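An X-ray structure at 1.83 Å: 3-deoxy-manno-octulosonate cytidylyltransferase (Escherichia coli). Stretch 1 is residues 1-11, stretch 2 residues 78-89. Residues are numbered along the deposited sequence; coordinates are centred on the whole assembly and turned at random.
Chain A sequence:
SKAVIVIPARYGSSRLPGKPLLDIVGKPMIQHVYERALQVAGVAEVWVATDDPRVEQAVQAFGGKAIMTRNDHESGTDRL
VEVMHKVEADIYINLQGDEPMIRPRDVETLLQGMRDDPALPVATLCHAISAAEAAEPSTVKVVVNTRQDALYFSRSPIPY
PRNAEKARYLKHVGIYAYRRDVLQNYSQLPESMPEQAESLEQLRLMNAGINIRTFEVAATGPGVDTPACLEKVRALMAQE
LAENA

Stretch 1, residues 1-11: SKAVIVIPARY
Stretch 2 (78-89) DRLVEVMHKVEA

The apolar centre of this contact lies between strand 3-8 and the helix that includes Asp 78 to Met 84, whose axes approach to 9.8 Å with N-to-C directions 135° apart, so the register runs backward: Pro 8 lies nearest Arg 79, Val 6 nearest Leu 80, and Lys 2 nearest Ala 89 (CA to CA 5.2 Å). Strand alternation points Val 4 and Val 6 toward the helical stretch, while Ala 3 and Ile 5 point away. Val 6 (chi1 t) places CB 3.7 Å from Leu 80 CD1 and CG2 4.0 Å from Val 83 CG1; Leu 80 (t, p) leaves its backbone sideways, but its end comes nearer. Compact, branched valines fill this buried space. Val 87 N hydrogen-bonds to Val 83 O at 2.8 Å, and the chain is extended at Val 87 (phi/psi -109/113). Val 4 (m) sets CG2 4.3 Å from Val 87 CG1 and CG1 3.7 Å from Ala 89 CB, whose small methyl suits the close backbones.

At one margin, Lys 2, all four chi t, donates a hydrogen bond from NZ to Glu 88 O at 3.1 Å. At the other, Arg 79 (t, t, m, chi4 87°) lays its aliphatic part beside Pro 8 (CD to Pro 8 CB 4.4 Å), and NH1 of poorly ordered Arg 10 (p, t, m, chi4 147°) sits 3.1 Å from Arg 79 NH1: two like-charged donors, not a bond.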

ATOM      1  N   SER A   1     -29.941   7.018   8.480  1.00 46.76           N
ATOM      2  CA  SER A   1     -28.896   6.846   7.429  1.00 45.58           C
ATOM      3  C   SER A   1     -29.510   6.476   6.077  1.00 41.25           C
ATOM      4  O   SER A   1     -29.815   5.310   5.815  1.00 42.88           O
ATOM      5  CB  SER A   1     -27.875   5.784   7.857  1.00 47.58           C
ATOM      6  OG  SER A   1     -26.544   6.274   7.734  1.00 51.42           O
ATOM      7  N   LYS A   2     -29.704   7.478   5.225  1.00 33.95           N
ATOM      8  CA  LYS A   2     -30.278   7.253   3.902  1.00 26.53           C
ATOM      9  C   LYS A   2     -29.167   6.923   2.916  1.00 22.88           C
ATOM     10  O   LYS A   2     -28.133   7.596   2.863  1.00 21.72           O
ATOM     11  CB  LYS A   2     -31.032   8.496   3.441  1.00 25.57           C
ATOM     12  CG  LYS A   2     -31.760   8.339   2.123  1.00 28.98           C
ATOM     13  CD  LYS A   2     -32.332   9.682   1.685  1.00 32.51           C
ATOM     14  CE  LYS A   2     -32.996   9.600   0.323  1.00 34.33           C
ATOM     15  NZ  LYS A   2     -33.384  10.950  -0.207  1.00 38.91           N
ATOM     16  N   ALA A   3     -29.383   5.877   2.138  1.00 21.13           N
ATOM     17  CA  ALA A   3     -28.405   5.462   1.154  1.00 17.14           C
ATOM     18  C   ALA A   3     -29.051   5.452  -0.204  1.00 18.10           C
ATOM     19  O   ALA A   3     -30.219   5.086  -0.331  1.00 19.01           O
ATOM     20  CB  ALA A   3     -27.909   4.058   1.483  1.00 17.90           C
ATOM     21  N   VAL A   4     -28.305   5.870  -1.220  1.00 14.43           N
ATOM     22  CA  VAL A   4     -28.808   5.824  -2.587  1.00 14.91           C
ATOM     23  C   VAL A   4     -27.773   5.158  -3.495  1.00 14.99           C
ATOM     24  O   VAL A   4     -26.572   5.162  -3.209  1.00 16.89           O
ATOM     25  CB  VAL A   4     -29.176   7.227  -3.168  1.00 17.42           C
ATOM     26  CG1 VAL A   4     -30.149   7.961  -2.219  1.00 16.30           C
ATOM     27  CG2 VAL A   4     -27.941   8.043  -3.434  1.00 17.80           C
ATOM     28  N   ILE A   5     -28.244   4.522  -4.547  1.00 13.05           N
ATOM     29  CA  ILE A   5     -27.349   3.888  -5.501  1.00 14.33           C
ATOM     30  C   ILE A   5     -27.338   4.734  -6.754  1.00 14.77           C
ATOM     31  O   ILE A   5     -28.395   5.123  -7.249  1.00 15.69           O
ATOM     32  CB  ILE A   5     -27.799   2.464  -5.870  1.00 13.67           C
ATOM     33  CG1 ILE A   5     -27.556   1.526  -4.693  1.00 13.40           C
ATOM     34  CG2 ILE A   5     -27.093   1.991  -7.141  1.00 12.82           C
ATOM     35  CD1 ILE A   5     -28.133   0.148  -4.897  1.00 16.72           C
ATOM     36  N   VAL A   6     -26.141   5.066  -7.236  1.00 13.55           N
ATOM     37  CA  VAL A   6     -25.993   5.852  -8.454  1.00 12.57           C
ATOM     38  C   VAL A   6     -25.269   4.981  -9.472  1.00 16.32           C
ATOM     39  O   VAL A   6     -24.226   4.387  -9.171  1.00 17.54           O
ATOM     40  CB  VAL A   6     -25.192   7.164  -8.220  1.00 11.84           C
ATOM     41  CG1 VAL A   6     -25.009   7.903  -9.532  1.00 11.57           C
ATOM     42  CG2 VAL A   6     -25.911   8.048  -7.228  1.00 13.59           C
ATOM     43  N   ILE A   7     -25.839   4.869 -10.663  1.00 15.03           N
ATOM     44  CA  ILE A   7     -25.264   4.065 -11.724  1.00 14.92           C
ATOM     45  C   ILE A   7     -24.825   4.972 -12.871  1.00 19.54           C
ATOM     46  O   ILE A   7     -25.663   5.529 -13.577  1.00 20.23           O
ATOM     47  CB  ILE A   7     -26.299   3.060 -12.288  1.00 16.55           C
ATOM     48  CG1 ILE A   7     -26.841   2.156 -11.180  1.00 13.63           C
ATOM     49  CG2 ILE A   7     -25.673   2.214 -13.413  1.00 15.92           C
ATOM     50  CD1 ILE A   7     -28.123   1.447 -11.577  1.00 12.56           C
ATOM     51  N   PRO A   8     -23.506   5.202 -13.020  1.00 23.74           N
ATOM     52  CA  PRO A   8     -22.976   6.049 -14.102  1.00 25.20           C
ATOM     53  C   PRO A   8     -23.187   5.273 -15.399  1.00 29.86           C
ATOM     54  O   PRO A   8     -22.804   4.105 -15.493  1.00 32.05           O
ATOM     55  CB  PRO A   8     -21.476   6.117 -13.787  1.00 26.64           C
ATOM     56  CG  PRO A   8     -21.408   5.897 -12.331  1.00 29.09           C
ATOM     57  CD  PRO A   8     -22.422   4.798 -12.108  1.00 25.01           C
ATOM     58  N   ALA A   9     -23.794   5.899 -16.396  1.00 33.39           N
ATOM     59  CA  ALA A   9     -24.048   5.201 -17.646  1.00 38.19           C
ATOM     60  C   ALA A   9     -23.832   6.097 -18.846  1.00 45.52           C
ATOM     61  O   ALA A   9     -24.774   6.713 -19.344  1.00 46.39           O
ATOM     62  CB  ALA A   9     -25.471   4.638 -17.658  1.00 34.85           C
ATOM     63  N   ARG A  10     -22.584   6.196 -19.292  1.00 55.76           N
ATOM     64  CA  ARG A  10     -22.281   6.998 -20.466  1.00 67.54           C
ATOM     65  C   ARG A  10     -22.296   6.139 -21.748  1.00 72.32           C
ATOM     66  O   ARG A  10     -21.761   5.021 -21.782  1.00 72.11           O
ATOM     67  CB  ARG A  10     -20.989   7.815 -20.282  1.00 71.28           C
ATOM     68  CG  ARG A  10     -19.801   7.095 -19.662  1.00 79.24           C
ATOM     69  CD  ARG A  10     -18.709   8.097 -19.267  1.00 86.37           C
ATOM     70  NE  ARG A  10     -18.377   9.031 -20.349  1.00 92.71           N
ATOM     71  CZ  ARG A  10     -18.009  10.302 -20.170  1.00 96.42           C
ATOM     72  NH1 ARG A  10     -17.915  10.812 -18.946  1.00 98.66           N
ATOM     73  NH2 ARG A  10     -17.760  11.078 -21.220  1.00 97.80           N
ATOM     74  N   TYR A  11     -23.011   6.644 -22.755  1.00 78.89           N
ATOM     75  CA  TYR A  11     -23.196   5.987 -24.053  1.00 85.57           C
ATOM     76  C   TYR A  11     -21.882   5.737 -24.785  1.00 89.15           C
ATOM     77  O   TYR A  11     -21.497   4.585 -25.021  1.00 89.04           O
ATOM     78  CB  TYR A  11     -24.126   6.849 -24.924  1.00 87.61           C
ATOM     79  CG  TYR A  11     -24.598   6.215 -26.220  1.00 90.37           C
ATOM     80  CD1 TYR A  11     -25.880   5.670 -26.322  1.00 91.35           C
ATOM     81  CD2 TYR A  11     -23.782   6.195 -27.355  1.00 91.12           C
ATOM     82  CE1 TYR A  11     -26.339   5.125 -27.523  1.00 91.40           C
ATOM     83  CE2 TYR A  11     -24.231   5.649 -28.558  1.00 92.56           C
ATOM     84  CZ  TYR A  11     -25.510   5.118 -28.634  1.00 92.14           C
ATOM     85  OH  TYR A  11     -25.958   4.579 -29.817  1.00 92.54           O
ATOM     86  N   ASP A  78     -16.041  12.484 -10.207  1.00 24.11           N
ATOM     87  CA  ASP A  78     -16.470  13.874 -10.377  1.00 27.19           C
ATOM     88  C   ASP A  78     -17.953  13.884 -10.753  1.00 26.07           C
ATOM     89  O   ASP A  78     -18.688  14.777 -10.336  1.00 26.42           O
ATOM     90  CB  ASP A  78     -15.694  14.588 -11.484  1.00 31.92           C
ATOM     91  CG  ASP A  78     -14.270  14.945 -11.083  1.00 36.21           C
ATOM     92  OD1 ASP A  78     -14.025  15.356  -9.927  1.00 35.14           O
ATOM     93  OD2 ASP A  78     -13.397  14.833 -11.960  1.00 39.69           O
ATOM     94  N   ARG A  79     -18.378  12.909 -11.561  1.00 25.28           N
ATOM     95  CA  ARG A  79     -19.776  12.801 -11.973  1.00 22.03           C
ATOM     96  C   ARG A  79     -20.676  12.549 -10.760  1.00 20.65           C
ATOM     97  O   ARG A  79     -21.774  13.101 -10.667  1.00 18.75           O
ATOM     98  CB  ARG A  79     -19.940  11.700 -13.012  1.00 26.50           C
ATOM     99  CG  ARG A  79     -21.388  11.374 -13.374  1.00 33.90           C
ATOM    100  CD  ARG A  79     -21.477  10.421 -14.593  1.00 40.89           C
ATOM    101  NE  ARG A  79     -21.531  11.149 -15.865  1.00 48.60           N
ATOM    102  CZ  ARG A  79     -20.473  11.554 -16.566  1.00 52.05           C
ATOM    103  NH1 ARG A  79     -19.238  11.295 -16.150  1.00 55.72           N
ATOM    104  NH2 ARG A  79     -20.647  12.311 -17.638  1.00 54.92           N
ATOM    105  N   LEU A  80     -20.197  11.743  -9.812  1.00 18.41           N
ATOM    106  CA  LEU A  80     -20.946  11.448  -8.586  1.00 17.44           C
ATOM    107  C   LEU A  80     -21.038  12.696  -7.680  1.00 17.71           C
ATOM    108  O   LEU A  80     -22.012  12.853  -6.950  1.00 16.91           O
ATOM    109  CB  LEU A  80     -20.298  10.271  -7.824  1.00 15.97           C
ATOM    110  CG  LEU A  80     -20.964   9.696  -6.568  1.00 20.36           C
ATOM    111  CD1 LEU A  80     -22.319   9.124  -6.901  1.00 18.38           C
ATOM    112  CD2 LEU A  80     -20.090   8.605  -5.995  1.00 21.12           C
ATOM    113  N   VAL A  81     -20.020  13.561  -7.711  1.00 15.01           N
ATOM    114  CA  VAL A  81     -20.017  14.793  -6.905  1.00 16.25           C
ATOM    115  C   VAL A  81     -21.145  15.727  -7.392  1.00 17.40           C
ATOM    116  O   VAL A  81     -21.877  16.323  -6.588  1.00 15.81           O
ATOM    117  CB  VAL A  81     -18.622  15.509  -6.958  1.00 17.49           C
ATOM    118  CG1 VAL A  81     -18.697  16.918  -6.385  1.00 17.22           C
ATOM    119  CG2 VAL A  81     -17.600  14.704  -6.149  1.00 18.52           C
ATOM    120  N   GLU A  82     -21.312  15.807  -8.707  1.00 15.53           N
ATOM    121  CA  GLU A  82     -22.377  16.622  -9.263  1.00 19.46           C
ATOM    122  C   GLU A  82     -23.741  16.060  -8.839  1.00 19.92           C
ATOM    123  O   GLU A  82     -24.640  16.826  -8.498  1.00 19.08           O
ATOM    124  CB  GLU A  82     -22.310  16.688 -10.782  1.00 17.14           C
ATOM    125  CG  GLU A  82     -23.395  17.588 -11.353  1.00 20.77           C
ATOM    126  CD  GLU A  82     -23.505  17.549 -12.863  1.00 25.94           C
ATOM    127  OE1 GLU A  82     -22.695  16.861 -13.525  1.00 28.37           O
ATOM    128  OE2 GLU A  82     -24.416  18.218 -13.404  1.00 30.33           O
ATOM    129  N   VAL A  83     -23.900  14.736  -8.871  1.00 15.88           N
ATOM    130  CA  VAL A  83     -25.160  14.121  -8.470  1.00 16.41           C
ATOM    131  C   VAL A  83     -25.436  14.380  -6.991  1.00 17.13           C
ATOM    132  O   VAL A  83     -26.580  14.628  -6.591  1.00 16.59           O
ATOM    133  CB  VAL A  83     -25.163  12.573  -8.721  1.00 14.93           C
ATOM    134  CG1 VAL A  83     -26.410  11.932  -8.092  1.00 13.06           C
ATOM    135  CG2 VAL A  83     -25.120  12.288 -10.214  1.00 15.80           C
ATOM    136  N   MET A  84     -24.384  14.315  -6.180  1.00 16.60           N
ATOM    137  CA  MET A  84     -24.484  14.510  -4.735  1.00 16.00           C
ATOM    138  C   MET A  84     -25.132  15.841  -4.325  1.00 15.79           C
ATOM    139  O   MET A  84     -25.879  15.895  -3.355  1.00 13.74           O
ATOM    140  CB  MET A  84     -23.095  14.366  -4.094  1.00 18.35           C
ATOM    141  CG  MET A  84     -23.020  14.637  -2.590  1.00 17.44           C
ATOM    142  SD  MET A  84     -22.710  16.381  -2.191  1.00 22.92           S
ATOM    143  CE  MET A  84     -21.131  16.687  -3.073  1.00 19.65           C
ATOM    144  N   HIS A  85     -24.816  16.912  -5.043  1.00 17.35           N
ATOM    145  CA  HIS A  85     -25.396  18.227  -4.732  1.00 20.61           C
ATOM    146  C   HIS A  85     -26.908  18.292  -4.924  1.00 20.69           C
ATOM    147  O   HIS A  85     -27.596  19.031  -4.215  1.00 20.88           O
ATOM    148  CB  HIS A  85     -24.754  19.300  -5.586  1.00 20.68           C
ATOM    149  CG  HIS A  85     -23.376  19.651  -5.153  1.00 21.89           C
ATOM    150  ND1 HIS A  85     -23.094  20.126  -3.891  1.00 25.14           N
ATOM    151  CD2 HIS A  85     -22.199  19.608  -5.816  1.00 20.50           C
ATOM    152  CE1 HIS A  85     -21.797  20.360  -3.796  1.00 24.09           C
ATOM    153  NE2 HIS A  85     -21.231  20.054  -4.950  1.00 26.23           N
ATOM    154  N   LYS A  86     -27.399  17.504  -5.880  1.00 20.32           N
ATOM    155  CA  LYS A  86     -28.814  17.425  -6.222  1.00 23.70           C
ATOM    156  C   LYS A  86     -29.611  16.326  -5.549  1.00 25.60           C
ATOM    157  O   LYS A  86     -30.790  16.514  -5.289  1.00 25.25           O
ATOM    158  CB  LYS A  86     -28.985  17.329  -7.732  1.00 24.22           C
ATOM    159  CG  LYS A  86     -28.604  18.611  -8.413  1.00 28.01           C
ATOM    160  CD  LYS A  86     -28.790  18.550  -9.902  1.00 32.25           C
ATOM    161  CE  LYS A  86     -28.530  19.916 -10.505  1.00 33.43           C
ATOM    162  NZ  LYS A  86     -28.779  19.885 -11.956  1.00 36.79           N
ATOM    163  N   VAL A  87     -28.991  15.171  -5.303  1.00 23.75           N
ATOM    164  CA  VAL A  87     -29.672  14.048  -4.652  1.00 19.63           C
ATOM    165  C   VAL A  87     -29.126  13.888  -3.245  1.00 24.16           C
ATOM    166  O   VAL A  87     -27.966  13.500  -3.061  1.00 19.80           O
ATOM    167  CB  VAL A  87     -29.464  12.735  -5.432  1.00 20.81           C
ATOM    168  CG1 VAL A  87     -30.068  11.564  -4.675  1.00 20.45           C
ATOM    169  CG2 VAL A  87     -30.055  12.846  -6.822  1.00 19.12           C
ATOM    170  N   GLU A  88     -29.971  14.146  -2.248  1.00 21.96           N
ATOM    171  CA  GLU A  88     -29.542  14.053  -0.866  1.00 25.87           C
ATOM    172  C   GLU A  88     -29.482  12.622  -0.309  1.00 22.78           C
ATOM    173  O   GLU A  88     -30.401  11.834  -0.506  1.00 24.29           O
ATOM    174  CB  GLU A  88     -30.428  14.938   0.013  1.00 31.27           C
ATOM    175  CG  GLU A  88     -30.030  14.919   1.487  1.00 44.05           C
ATOM    176  CD  GLU A  88     -30.930  15.769   2.366  1.00 50.84           C
ATOM    177  OE1 GLU A  88     -32.085  16.054   1.964  1.00 53.87           O
ATOM    178  OE2 GLU A  88     -30.475  16.146   3.471  1.00 56.29           O
ATOM    179  N   ALA A  89     -28.395  12.311   0.400  1.00 19.88           N
ATOM    180  CA  ALA A  89     -28.193  11.000   1.009  1.00 15.62           C
ATOM    181  C   ALA A  89     -27.009  11.087   1.953  1.00 15.43           C
ATOM    182  O   ALA A  89     -26.238  12.028   1.903  1.00 15.23           O
ATOM    183  CB  ALA A  89     -27.936   9.941  -0.064  1.00 13.91           C
TER